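PDB 6BG8: Ice-binding protein 1 from Shewanella frigidimarina, which adsorbs this bacterium onto ice and inhibits ice-crystal growth, the chain here being the C-terminal ice-binding (DUF3494) domain of that adhesin. Local coordinates for residues L119-L124 with L137-L142; G168-L173 with T194-S199; Q113-E118 with A133-Q138; R126-T131 with V153-I158; G188-G193 with V202-E207. All coordinates share one frame; numbering follows the deposited sequence. Where two conformers were deposited one is given.

Interaction 1 (L119-L124 with L137-L142)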
# COMPACT_ATOMS: atom_id res chain seq x y z
N LEU A 119 14.82 -6.25 9.77
CA LEU A 119 13.85 -7.33 9.72
C LEU A 119 14.33 -8.53 8.91
O LEU A 119 13.64 -9.56 8.88
CB LEU A 119 12.51 -6.82 9.15
CG LEU A 119 11.76 -5.82 10.03
CD1 LEU A 119 10.56 -5.21 9.30
CD2 LEU A 119 11.31 -6.48 11.32
N GLY A 120 15.49 -8.45 8.27
CA GLY A 120 16.00 -9.59 7.53
C GLY A 120 16.39 -10.75 8.43
O GLY A 120 16.81 -10.57 9.57
N ASN A 121 16.22 -11.96 7.89
CA ASN A 121 16.57 -13.23 8.55
C ASN A 121 15.75 -13.48 9.81
O ASN A 121 16.14 -14.29 10.66
CB ASN A 121 18.07 -13.30 8.86
CG ASN A 121 18.92 -13.35 7.62
OD1 ASN A 121 18.55 -13.96 6.61
ND2 ASN A 121 20.08 -12.70 7.67
N LEU A 122 14.61 -12.81 9.95
CA LEU A 122 13.70 -13.03 11.06
C LEU A 122 12.47 -13.81 10.60
O LEU A 122 12.07 -13.73 9.44
CB LEU A 122 13.25 -11.72 11.69
CG LEU A 122 14.33 -10.81 12.26
CD1 LEU A 122 13.67 -9.58 12.88
CD2 LEU A 122 15.15 -11.57 13.29
N THR A 123 11.89 -14.56 11.54
CA THR A 123 10.56 -15.12 11.39
C THR A 123 9.71 -14.54 12.51
O THR A 123 10.00 -14.76 13.69
CB THR A 123 10.57 -16.66 11.44
OG1 THR A 123 11.37 -17.17 10.36
CG2 THR A 123 9.16 -17.21 11.33
N LEU A 124 8.68 -13.78 12.14
CA LEU A 124 7.82 -13.11 13.11
C LEU A 124 6.41 -13.68 13.06
O LEU A 124 5.90 -14.01 11.98
CB LEU A 124 7.77 -11.60 12.86
CG LEU A 124 9.08 -10.85 13.09
CD1 LEU A 124 8.91 -9.35 12.79
CD2 LEU A 124 9.60 -11.08 14.50
N LEU A 137 14.92 -3.79 5.78
CA LEU A 137 14.71 -5.20 5.49
C LEU A 137 15.69 -5.52 4.37
O LEU A 137 15.35 -5.37 3.19
CB LEU A 137 13.26 -5.48 5.10
CG LEU A 137 12.87 -6.82 4.47
CD1 LEU A 137 13.55 -8.00 5.16
CD2 LEU A 137 11.36 -6.96 4.52
N GLN A 138 16.92 -5.91 4.73
CA GLN A 138 17.94 -6.08 3.70
C GLN A 138 18.93 -7.21 3.96
O GLN A 138 19.56 -7.69 3.01
CB GLN A 138 18.71 -4.77 3.50
CG GLN A 138 19.38 -4.20 4.75
CD GLN A 138 19.81 -2.76 4.53
OE1 GLN A 138 19.61 -2.19 3.45
NE2 GLN A 138 20.36 -2.14 5.57
N THR A 139 19.09 -7.65 5.21
CA THR A 139 20.08 -8.71 5.43
C THR A 139 19.61 -10.06 4.92
O THR A 139 20.43 -10.98 4.80
CB THR A 139 20.44 -8.81 6.91
OG1 THR A 139 19.26 -9.11 7.66
CG2 THR A 139 21.04 -7.51 7.40
N GLY A 140 18.33 -10.19 4.61
CA GLY A 140 17.78 -11.47 4.22
C GLY A 140 16.28 -11.34 4.09
O GLY A 140 15.75 -10.25 3.91
N THR A 141 15.61 -12.48 4.22
CA THR A 141 14.18 -12.57 4.04
C THR A 141 13.48 -12.38 5.37
O THR A 141 13.92 -12.90 6.40
CB THR A 141 13.81 -13.94 3.47
OG1 THR A 141 14.34 -14.05 2.14
CG2 THR A 141 12.31 -14.15 3.44
N LEU A 142 12.37 -11.65 5.36
CA LEU A 142 11.46 -11.61 6.49
C LEU A 142 10.37 -12.65 6.25
O LEU A 142 9.67 -12.59 5.24
CB LEU A 142 10.85 -10.22 6.67
CG LEU A 142 9.68 -10.15 7.67
CD1 LEU A 142 10.15 -10.53 9.09
CD2 LEU A 142 9.04 -8.77 7.66
O HOH W 1 20.00 -9.36 10.33
O HOH W 2 17.04 -14.96 4.87
O HOH W 3 13.27 -15.52 7.19
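Leu-142 supplies the principal bump of this contact, pushing its side chain into a hollow walled by Leu-119, Leu-122 and Leu-124. Its CG lies anti to the backbone N (chi1 169°), and from there CD1 passes under the backbone of the first segment, 3.6 Å from Leu-119 O. The same methyl meets Leu-124 CD1 at 4.1 Å, the two side chains crossing at about a right angle, while CD2 faces Leu-119 CD1. On the inner side Trp-184 touches both Leu-119 and Leu-142. A second bump, Leu-137 CD1, sits against the backbone of Gly-120, 3.7 Å from its N. The opposing backbones come within 4.2 Å between Gly-120 CA and Gly-140 CA, close because neither glycine has a side chain: the place a beta carbon would take at Gly-120 is filled by Thr-139 OG1, and at Gly-140 by Asn-121 OD1. Thr-139 OG1 reaches to 3.3 Å from Gly-120 CA. The turn from Leu-119 to Leu-122 is of type II, and its Asn-121 N gives a weak, bent bond to Thr-141 O (2.9 Å, 127°). Along the outer rim waters fill in, one linking Asn-121 OD1 to Thr-141 N, another joining the carbonyls of Leu-122 and Thr-141. Such stacking of one coil's turn on the next, with apolar side chains turned inward, is characteristic of a beta-solenoid, the fold of DUF3494 ice-binding domains.

Interaction 2 (G168-L173 with T194-S199). With PO4 (phosphate ion), chain H.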
# COMPACT_ATOMS: atom_id res chain seq x y z
N GLY A 168 19.10 -8.97 0.62
CA GLY A 168 17.87 -9.70 0.81
C GLY A 168 16.66 -8.89 0.38
O GLY A 168 16.55 -8.49 -0.78
N GLY A 169 15.74 -8.65 1.32
CA GLY A 169 14.64 -7.75 1.10
C GLY A 169 13.30 -8.40 0.80
O GLY A 169 12.30 -7.68 0.68
N ASP A 170 13.25 -9.72 0.67
CA ASP A 170 11.99 -10.37 0.35
C ASP A 170 11.16 -10.62 1.59
O ASP A 170 11.69 -10.75 2.70
CB ASP A 170 12.22 -11.69 -0.38
CG ASP A 170 12.99 -11.51 -1.65
OD1 ASP A 170 12.57 -10.69 -2.50
OD2 ASP A 170 14.05 -12.17 -1.79
N ILE A 171 9.85 -10.67 1.40
CA ILE A 171 8.89 -11.09 2.42
C ILE A 171 8.30 -12.42 1.97
O ILE A 171 7.82 -12.54 0.83
CB ILE A 171 7.80 -10.03 2.65
CG1 ILE A 171 8.40 -8.80 3.35
CG2 ILE A 171 6.64 -10.59 3.47
CD1 ILE A 171 7.54 -7.57 3.27
N VAL A 172 8.38 -13.43 2.83
CA VAL A 172 7.78 -14.73 2.59
C VAL A 172 6.69 -14.96 3.62
O VAL A 172 6.87 -14.67 4.81
CB VAL A 172 8.84 -15.85 2.64
CG1 VAL A 172 8.18 -17.23 2.60
CG2 VAL A 172 9.81 -15.70 1.49
N LEU A 173 5.56 -15.49 3.17
CA LEU A 173 4.41 -15.76 4.03
C LEU A 173 4.26 -17.26 4.21
O LEU A 173 4.30 -18.01 3.22
CB LEU A 173 3.14 -15.16 3.44
CG LEU A 173 3.25 -13.69 2.98
CD1 LEU A 173 1.88 -13.17 2.57
CD2 LEU A 173 3.85 -12.85 4.10
N THR A 194 14.89 -3.07 -5.25
CA THR A 194 14.87 -3.64 -6.60
C THR A 194 14.68 -5.15 -6.55
O THR A 194 15.30 -5.84 -5.74
CB THR A 194 16.16 -3.33 -7.36
OG1 THR A 194 17.27 -3.96 -6.71
CG2 THR A 194 16.41 -1.83 -7.48
N ASN A 195 13.80 -5.65 -7.42
CA ASN A 195 13.64 -7.08 -7.65
C ASN A 195 13.32 -7.86 -6.39
O ASN A 195 13.64 -9.05 -6.30
CB ASN A 195 14.89 -7.64 -8.33
CG ASN A 195 15.20 -6.93 -9.61
OD1 ASN A 195 14.38 -6.90 -10.53
ND2 ASN A 195 16.37 -6.32 -9.68
N THR A 196 12.68 -7.23 -5.41
CA THR A 196 12.22 -7.94 -4.23
C THR A 196 10.76 -8.35 -4.37
O THR A 196 10.03 -7.87 -5.25
CB THR A 196 12.38 -7.08 -2.95
OG1 THR A 196 11.58 -5.90 -3.06
CG2 THR A 196 13.84 -6.71 -2.71
N ASN A 197 10.34 -9.25 -3.49
CA ASN A 197 8.95 -9.67 -3.36
C ASN A 197 8.42 -9.11 -2.05
O ASN A 197 8.91 -9.47 -0.98
CB ASN A 197 8.81 -11.19 -3.36
CG ASN A 197 9.29 -11.83 -4.65
OD1 ASN A 197 9.02 -11.33 -5.74
ND2 ASN A 197 9.99 -12.96 -4.53
N PHE A 198 7.43 -8.22 -2.14
CA PHE A 198 6.88 -7.50 -1.00
C PHE A 198 5.40 -7.84 -0.84
O PHE A 198 4.67 -7.97 -1.82
CB PHE A 198 7.06 -5.98 -1.18
CG PHE A 198 6.71 -5.17 0.05
CD1 PHE A 198 5.38 -4.90 0.36
CD2 PHE A 198 7.70 -4.66 0.87
CE1 PHE A 198 5.05 -4.18 1.49
CE2 PHE A 198 7.37 -3.92 1.99
CZ PHE A 198 6.05 -3.68 2.30
N SER A 199 4.96 -7.98 0.43
CA SER A 199 3.57 -8.27 0.76
C SER A 199 3.07 -7.29 1.82
O SER A 199 3.78 -7.03 2.80
CB SER A 199 3.42 -9.70 1.30
OG SER A 199 3.44 -10.64 0.25
P PO4 H . 18.38 -1.93 -3.87
O1 PO4 H . 18.87 -2.07 -2.45
O2 PO4 H . 19.26 -0.95 -4.62
O3 PO4 H . 16.97 -1.36 -3.90
O4 PO4 H . 18.43 -3.29 -4.53
O HOH W 4 10.64 -5.67 -0.51
O HOH W 5 13.46 -11.59 -4.97
O HOH W 6 6.02 -11.05 -0.78
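Ile-171 packs over the ring of Phe-198 where strands 171-173 and 197-199, which belong to different sheets of the beta-solenoid, approach with 58° between their directions. This is the tight part of the contact. Ile-171 CD1 lies over one face of the ring, displaced toward the rim, 4.0 Å from the ring centroid, and the two side chains run side by side and point the same way. CG1 is anti to the carbonyl carbon (chi1 -70°), which leaves CG2 to meet Ser-199 CB. Beside this apolar patch the backbones are joined by a nearly straight bond from Ile-171 N to Asn-197 O, 2.8 Å at 165°. Trp-184 adds to the same interior, touching Ile-171 and meeting the Phe-198 ring at about 50°.

By Ser-199, at one end, a water spans Ile-171 O and Ser-199 OG. Toward the turn the fit becomes wetter. Thr-196 CG2 still rests near the carbonyls of Gly-168 and Gly-169, but a water bridges Gly-169 O and Thr-196 OG1, the latter also bonded to Gly-193 O. At the outer end Thr-194 holds a phosphate, probably from the crystallisation liquor, and the Asn-195 side chain lies about 5 Å from that of Thr-212, an ice-binding residue by similarity. A third water joins Asp-170 OD1 to Asn-195 O. Here one direct bond persists: Asp-170 OD1 accepts Asn-197 N through its anti lone pair at 2.8 Å.

Interaction 3 (Q113-E118 with A133-Q138)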
# COMPACT_ATOMS: atom_id res chain seq x y z
N GLN A 113 4.49 -4.85 20.57
CA GLN A 113 5.81 -5.44 20.64
C GLN A 113 6.83 -4.52 19.98
O GLN A 113 6.48 -3.60 19.23
CB GLN A 113 5.85 -6.81 19.95
CG GLN A 113 4.79 -7.78 20.42
CD GLN A 113 4.86 -9.11 19.70
OE1 GLN A 113 3.88 -9.55 19.11
NE2 GLN A 113 6.04 -9.75 19.73
N VAL A 114 8.10 -4.78 20.27
CA VAL A 114 9.18 -4.00 19.66
C VAL A 114 9.39 -4.46 18.23
O VAL A 114 9.55 -5.67 17.97
CB VAL A 114 10.48 -4.13 20.48
CG1 VAL A 114 11.64 -3.50 19.70
CG2 VAL A 114 10.33 -3.50 21.86
N CYS A 115 9.41 -3.51 17.30
CA CYS A 115 9.81 -3.78 15.93
C CYS A 115 11.33 -3.68 15.82
O CYS A 115 11.88 -2.60 16.09
CB CYS A 115 9.17 -2.80 14.96
SG CYS A 115 9.51 -3.18 13.20
N PRO A 116 12.02 -4.75 15.45
CA PRO A 116 13.47 -4.64 15.23
C PRO A 116 13.78 -3.66 14.11
O PRO A 116 13.00 -3.50 13.17
CB PRO A 116 13.88 -6.06 14.83
CG PRO A 116 12.79 -6.93 15.41
CD PRO A 116 11.54 -6.12 15.25
N ILE A 117 14.94 -3.01 14.21
CA ILE A 117 15.27 -2.04 13.15
C ILE A 117 15.83 -2.71 11.90
O ILE A 117 15.94 -2.04 10.86
CB ILE A 117 16.24 -0.96 13.67
CG1 ILE A 117 17.53 -1.57 14.20
CG2 ILE A 117 15.53 -0.12 14.74
CD1 ILE A 117 18.62 -0.54 14.50
N GLU A 118 16.19 -3.99 11.98
CA GLU A 118 16.48 -4.80 10.80
C GLU A 118 15.58 -6.03 10.84
O GLU A 118 15.57 -6.76 11.84
CB GLU A 118 17.96 -5.21 10.75
CG GLU A 118 18.27 -6.27 9.67
CD GLU A 118 17.96 -5.80 8.25
OE1 GLU A 118 18.34 -4.66 7.91
OE2 GLU A 118 17.35 -6.56 7.47
N ALA A 133 12.22 4.49 15.25
CA ALA A 133 13.36 4.70 14.38
C ALA A 133 13.00 4.29 12.95
O ALA A 133 11.85 4.01 12.63
CB ALA A 133 14.56 3.92 14.91
N ASP A 134 14.00 4.28 12.06
CA ASP A 134 13.86 3.71 10.73
C ASP A 134 14.03 2.19 10.79
O ASP A 134 14.75 1.66 11.65
CB ASP A 134 14.89 4.28 9.75
CG ASP A 134 14.98 5.79 9.77
OD1 ASP A 134 13.94 6.45 9.61
OD2 ASP A 134 16.10 6.32 9.92
N VAL A 135 13.41 1.49 9.84
CA VAL A 135 13.51 0.04 9.75
C VAL A 135 14.04 -0.33 8.37
O VAL A 135 13.60 0.22 7.35
CB VAL A 135 12.16 -0.66 9.99
CG1 VAL A 135 12.30 -2.17 9.72
CG2 VAL A 135 11.67 -0.40 11.41
N THR A 136 14.97 -1.27 8.33
CA THR A 136 15.44 -1.82 7.07
C THR A 136 15.13 -3.31 7.01
O THR A 136 15.07 -4.00 8.04
CB THR A 136 16.95 -1.59 6.88
OG1 THR A 136 17.65 -1.98 8.07
CG2 THR A 136 17.20 -0.11 6.60
N LEU A 137 14.92 -3.79 5.78
CA LEU A 137 14.71 -5.20 5.49
C LEU A 137 15.69 -5.52 4.37
O LEU A 137 15.35 -5.37 3.19
CB LEU A 137 13.26 -5.48 5.10
CG LEU A 137 12.87 -6.82 4.47
CD1 LEU A 137 13.55 -8.00 5.16
CD2 LEU A 137 11.36 -6.96 4.52
N GLN A 138 16.92 -5.91 4.73
CA GLN A 138 17.94 -6.08 3.70
C GLN A 138 18.93 -7.21 3.96
O GLN A 138 19.56 -7.69 3.01
CB GLN A 138 18.71 -4.77 3.50
CG GLN A 138 19.38 -4.20 4.75
CD GLN A 138 19.81 -2.76 4.53
OE1 GLN A 138 19.61 -2.19 3.45
NE2 GLN A 138 20.36 -2.14 5.57
O HOH W 7 17.08 0.73 10.27
O HOH W 8 20.91 -3.83 8.11
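Glu-118, Ile-117 and Val-135 bury the most surface in this contact, and each meets the other segment in a different way. The Glu-118 carboxylate is gripped at both oxygens. Its CG is anti to the backbone N (chi1 170°) and the chain then bends at chi2 (61°), bringing CD back over the strand. OE2 accepts Gln-138 N on its syn lone pair, 2.8 Å and almost straight at 173°. OE1 takes the Thr-136 OG1 hydroxyl, also at 2.8 Å, from above the carboxylate plane. OE2 is further bonded to the backbone N atoms of Gly-120 and Thr-139, so three amides converge on this one oxygen, an environment that would favour the ionised form. A water links OE1 to Gln-138 NE2.

Ile-117 works mainly through its carbonyl, which receives Thr-136 N at 2.8 Å, the donor tilted from the carbonyl plane. Its branch CG2 touches Ala-133 CB at 4.2 Å on the exposed flank. On the buried flank Val-135 sets CG2 against Cys-115 SG, 3.9 Å away, with CG1 near the carbonyls of Pro-116 and Ile-117.

Around the contact, strand 135-137 is the outermost member of its parallel sheet and has strand 162-164 as its neighbour, Val-135 touching Leu-162; strand 112-114, which leads into Cys-115, pairs with 127-131, and strand 154-158 lies beneath through Phe-156 and Ile-158.

Interaction 4 (R126-T131 with V153-I158). With SO4 (sulfate ion), chain C.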
# COMPACT_ATOMS: atom_id res chain seq x y z
N ARG A 126 2.18 -13.14 14.30
CA ARG A 126 1.25 -12.02 14.22
C ARG A 126 1.39 -11.12 15.44
O ARG A 126 1.88 -11.52 16.50
CB ARG A 126 -0.18 -12.51 14.09
CG ARG A 126 -0.76 -13.03 15.37
CD ARG A 126 -1.74 -14.14 15.05
NE ARG A 126 -2.60 -14.46 16.18
CZ ARG A 126 -3.79 -15.04 16.05
NH1 ARG A 126 -4.25 -15.36 14.85
NH2 ARG A 126 -4.52 -15.29 17.14
N GLY A 127 0.96 -9.88 15.29
CA GLY A 127 1.05 -8.92 16.36
C GLY A 127 1.25 -7.53 15.79
O GLY A 127 1.14 -7.31 14.59
N VAL A 128 1.57 -6.62 16.71
CA VAL A 128 1.80 -5.20 16.44
C VAL A 128 3.24 -4.90 16.82
O VAL A 128 3.62 -5.04 17.99
CB VAL A 128 0.86 -4.30 17.24
CG1 VAL A 128 1.19 -2.82 16.98
CG2 VAL A 128 -0.59 -4.61 16.92
N TYR A 129 4.03 -4.45 15.84
CA TYR A 129 5.45 -4.21 16.03
C TYR A 129 5.74 -2.73 15.80
O TYR A 129 5.54 -2.23 14.69
CB TYR A 129 6.27 -5.09 15.07
CG TYR A 129 6.06 -6.56 15.32
CD1 TYR A 129 5.04 -7.25 14.68
CD2 TYR A 129 6.86 -7.25 16.22
CE1 TYR A 129 4.84 -8.60 14.92
CE2 TYR A 129 6.67 -8.60 16.45
CZ TYR A 129 5.65 -9.27 15.80
OH TYR A 129 5.44 -10.61 16.03
N LYS A 130 6.20 -2.05 16.84
CA LYS A 130 6.36 -0.60 16.83
C LYS A 130 7.81 -0.22 17.09
O LYS A 130 8.50 -0.85 17.91
CB LYS A 130 5.47 0.04 17.89
CG LYS A 130 5.48 1.56 17.88
CD LYS A 130 4.58 2.08 19.00
CE LYS A 130 4.73 3.59 19.21
NZ LYS A 130 4.43 4.37 17.98
N THR A 131 8.28 0.79 16.36
CA THR A 131 9.55 1.44 16.65
C THR A 131 9.43 2.88 16.20
O THR A 131 8.69 3.20 15.26
CB THR A 131 10.74 0.77 15.95
OG1 THR A 131 11.96 1.46 16.29
CG2 THR A 131 10.56 0.79 14.45
N VAL A 153 -3.17 -11.25 11.78
CA VAL A 153 -2.94 -9.87 11.38
C VAL A 153 -1.55 -9.45 11.85
O VAL A 153 -1.15 -9.73 12.99
CB VAL A 153 -4.01 -8.93 11.96
CG1 VAL A 153 -3.57 -7.46 11.82
CG2 VAL A 153 -5.33 -9.14 11.25
N PHE A 154 -0.80 -8.79 10.97
CA PHE A 154 0.53 -8.27 11.25
C PHE A 154 0.51 -6.77 11.00
O PHE A 154 0.16 -6.34 9.90
CB PHE A 154 1.59 -8.92 10.35
CG PHE A 154 1.66 -10.42 10.45
CD1 PHE A 154 0.67 -11.22 9.88
CD2 PHE A 154 2.75 -11.03 11.04
CE1 PHE A 154 0.76 -12.61 9.95
CE2 PHE A 154 2.85 -12.41 11.10
CZ PHE A 154 1.84 -13.20 10.55
N ILE A 155 0.91 -5.98 11.99
CA ILE A 155 0.99 -4.54 11.85
C ILE A 155 2.39 -4.11 12.22
O ILE A 155 2.87 -4.42 13.32
CB ILE A 155 -0.05 -3.81 12.72
CG1 ILE A 155 -1.46 -4.14 12.21
CG2 ILE A 155 0.20 -2.30 12.71
CD1 ILE A 155 -2.58 -3.70 13.15
N PHE A 156 3.04 -3.42 11.30
CA PHE A 156 4.34 -2.79 11.53
C PHE A 156 4.13 -1.29 11.48
O PHE A 156 3.64 -0.76 10.48
CB PHE A 156 5.36 -3.23 10.49
CG PHE A 156 5.62 -4.70 10.53
CD1 PHE A 156 4.82 -5.59 9.82
CD2 PHE A 156 6.63 -5.20 11.33
CE1 PHE A 156 5.06 -6.96 9.89
CE2 PHE A 156 6.87 -6.56 11.40
CZ PHE A 156 6.08 -7.43 10.68
N THR A 157 4.45 -0.61 12.58
CA THR A 157 4.15 0.81 12.69
C THR A 157 5.42 1.56 13.12
O THR A 157 5.97 1.31 14.19
CB THR A 157 2.97 1.05 13.64
OG1 THR A 157 2.75 2.45 13.75
CG2 THR A 157 3.19 0.41 15.02
N ILE A 158 5.87 2.46 12.26
CA ILE A 158 7.27 2.87 12.20
C ILE A 158 7.35 4.39 12.19
O ILE A 158 6.73 5.04 11.34
CB ILE A 158 7.97 2.28 10.96
CG1 ILE A 158 8.03 0.75 11.09
CG2 ILE A 158 9.35 2.92 10.74
CD1 ILE A 158 8.42 0.01 9.79
S SO4 C . -1.59 -14.02 19.58
O1 SO4 C . -3.04 -14.06 19.37
O2 SO4 C . -1.24 -13.14 20.69
O3 SO4 C . -1.13 -15.39 19.71
O4 SO4 C . -0.86 -13.46 18.48
O HOH W 9 2.13 3.23 16.61
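The ring of Phe-154 carries Arg-126 CA over one face, 3.8 Å from the ring centroid and offset toward the rim, in a CH-pi contact. Phe-156 and Tyr-129 form an aromatic pair: their planes are within 17° of parallel, but the rings are slid apart, 5.3 Å between centroids, and barely overlap. Both CG atoms are anti to their carbonyl carbons (chi1 -62° in each), the side chains side by side. Ile-155 O sits at the edge of the Tyr-129 ring, Trp-184 stacks with Phe-156, and Tyr-129 OH bonds Thr-125 O. In the conformer described, one of two, the Arg-126 guanidinium has a sulfate at its edge, probably from the crystallisation liquor, and NH1 forms a salt bridge with Asp-149.

Five backbone bonds, Gly-127 N to Val-153 O through Thr-131 N to Thr-157 O, tie the strands in parallel. Thr-157 CG2 packs 3.7 Å from Lys-130 CB, and a water joins Lys-130 NZ to Thr-157 OG1, itself bonded to Arg-185.

The face of Tyr-129, Phe-154, Phe-156 and Ile-158 is thus mainly apolar beside Trp-184; the other, apolar at Val-128 and Ile-155, turns polar toward Lys-130 and Thr-157, implying cohesion from backbone bonding and apolar burial together.

Interaction 5 (G188-G193 with V202-E207)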
# COMPACT_ATOMS: atom_id res chain seq x y z
N GLY A 188 7.55 8.27 7.97
CA GLY A 188 8.37 8.67 6.85
C GLY A 188 7.94 7.96 5.58
O GLY A 188 6.76 7.65 5.39
N LYS A 189 8.90 7.71 4.71
CA LYS A 189 8.59 7.07 3.44
C LYS A 189 8.79 5.56 3.53
O LYS A 189 9.47 5.05 4.42
CB LYS A 189 9.48 7.63 2.33
CG LYS A 189 10.95 7.31 2.48
CD LYS A 189 11.74 7.87 1.31
CE LYS A 189 13.24 7.72 1.54
NZ LYS A 189 14.06 8.43 0.50
N THR A 190 8.19 4.85 2.58
CA THR A 190 8.42 3.43 2.38
C THR A 190 9.09 3.22 1.03
O THR A 190 8.60 3.70 -0.00
CB THR A 190 7.12 2.63 2.46
OG1 THR A 190 6.59 2.71 3.80
CG2 THR A 190 7.37 1.16 2.12
N VAL A 191 10.23 2.53 1.04
CA VAL A 191 11.03 2.29 -0.16
C VAL A 191 11.19 0.78 -0.29
O VAL A 191 11.67 0.12 0.64
CB VAL A 191 12.39 2.99 -0.09
CG1 VAL A 191 13.21 2.70 -1.32
CG2 VAL A 191 12.21 4.49 0.10
N ILE A 192 10.79 0.23 -1.44
CA ILE A 192 10.81 -1.21 -1.68
C ILE A 192 11.92 -1.52 -2.67
O ILE A 192 11.97 -0.93 -3.76
CB ILE A 192 9.43 -1.67 -2.18
CG1 ILE A 192 8.41 -1.46 -1.05
CG2 ILE A 192 9.46 -3.13 -2.62
CD1 ILE A 192 6.95 -1.60 -1.47
N GLY A 193 12.82 -2.45 -2.30
CA GLY A 193 14.07 -2.60 -3.04
C GLY A 193 13.91 -3.31 -4.37
O GLY A 193 12.95 -4.03 -4.62
N VAL A 202 0.70 -0.83 2.42
CA VAL A 202 1.65 0.20 2.84
C VAL A 202 0.89 1.52 3.02
O VAL A 202 0.25 2.01 2.08
CB VAL A 202 2.78 0.36 1.81
CG1 VAL A 202 3.74 1.45 2.23
CG2 VAL A 202 3.51 -0.96 1.63
N PHE A 203 0.95 2.08 4.22
CA PHE A 203 0.42 3.41 4.54
C PHE A 203 1.60 4.31 4.90
O PHE A 203 1.97 4.42 6.08
CB PHE A 203 -0.59 3.35 5.68
CG PHE A 203 -1.87 2.65 5.32
CD1 PHE A 203 -1.91 1.26 5.26
CD2 PHE A 203 -3.03 3.37 5.09
CE1 PHE A 203 -3.09 0.60 4.95
CE2 PHE A 203 -4.21 2.73 4.77
CZ PHE A 203 -4.24 1.34 4.71
N ALA A 204 2.21 4.94 3.89
CA ALA A 204 3.31 5.86 4.11
C ALA A 204 2.76 7.27 4.25
O ALA A 204 1.96 7.71 3.42
CB ALA A 204 4.31 5.81 2.95
N TRP A 205 3.18 7.97 5.31
CA TRP A 205 2.69 9.34 5.48
C TRP A 205 3.15 10.23 4.34
O TRP A 205 2.37 11.05 3.84
CB TRP A 205 3.16 9.92 6.81
CG TRP A 205 2.70 11.34 6.98
CD1 TRP A 205 3.45 12.48 6.83
CD2 TRP A 205 1.37 11.77 7.29
NE1 TRP A 205 2.66 13.59 7.05
CE2 TRP A 205 1.38 13.18 7.32
CE3 TRP A 205 0.17 11.09 7.53
CZ2 TRP A 205 0.24 13.93 7.61
CZ3 TRP A 205 -0.98 11.85 7.82
CH2 TRP A 205 -0.93 13.24 7.85
N SER A 206 4.40 10.07 3.90
CA SER A 206 4.92 10.89 2.82
C SER A 206 4.74 10.20 1.47
O SER A 206 3.72 10.41 0.81
CB SER A 206 6.40 11.21 3.06
OG SER A 206 7.11 10.04 3.41
N GLU A 207 5.70 9.36 1.06
CA GLU A 207 5.68 8.77 -0.27
C GLU A 207 6.08 7.30 -0.22
O GLU A 207 6.71 6.84 0.73
CB GLU A 207 6.63 9.52 -1.23
CG GLU A 207 8.08 9.57 -0.79
CD GLU A 207 8.99 10.33 -1.76
OE1 GLU A 207 8.84 10.15 -2.98
OE2 GLU A 207 9.84 11.12 -1.28
O HOH W 10 12.27 10.02 -1.79
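Thr-190 and Val-202 reach toward each other tip to tip, and Val-202 CG1 is the atom that closes the gap. It lies 3.5 Å from Thr-190 OG1 and 3.6 Å from Thr-190 CG2, so one methyl is set against both branches of the threonine. The CG1 of Val-202 stands anti to its own backbone N (chi1 179°), which carries it across to the other segment. Ala-204 CB fills the adjoining place, 3.9 Å from both Thr-190 OG1 and Gly-188 O. A backbone hydrogen bond joins the segments: Thr-190 N to Glu-207 O, 3.1 Å at 159°. Beside it Lys-189 CB comes 3.3 Å from that same Glu-207 O and near Ser-206 OG, which in turn sits against the Gly-188 carbonyl.

The next layer fixes these groups. Thr-190 OG1, packed against two methyls here, finds its polar partner in Thr-186 OG1, while Glu-207 OE1 is held by Gln-226 and Asn-209. Lys-189 NZ and Glu-207 OE2 stay 5.3 Å apart, and a water between them, only weakly held by the lysine, bridges the opposite charges near the surface. Further out, strand 190-192 lies between strands 162-164 and 208-210, Val-202 also touches Val-208, and Phe-203, on the far side of its strand, packs against helix 84-103.

Here strand 202-204 lies across the interior from strand 190-192 before its chain turns through Trp-205 and Ser-206 to run alongside it: a corner between two faces of a beta-solenoid with a helix along its flank, the architecture of DUF3494 ice-binding domains.

All five contacts fall within the ice-binding-like region and sample adjoining coils of what is, by family, one beta-solenoid. Interactions 1 and 3 share Leu-137 and Gln-138; measured between centres, interaction 3 lies about 9 Å from 1 and about 10 Å from 4, interaction 1 about 9 Å from 2 and about 18 Å from 5. Strand 127-131 pairs with 112-114. Along the chain interaction 4 alternates with both 1 and 3, whereas interactions 2 and 5 open only after these three close and alternate with each other. Interactions 2 and 5 share strand 197-204. Strands 135-137 and 190-192 belong to one parallel sheet. Several solenoid faces are thus joined, the turn of 194-199 lying nearest the predicted ice-binding Thr-212.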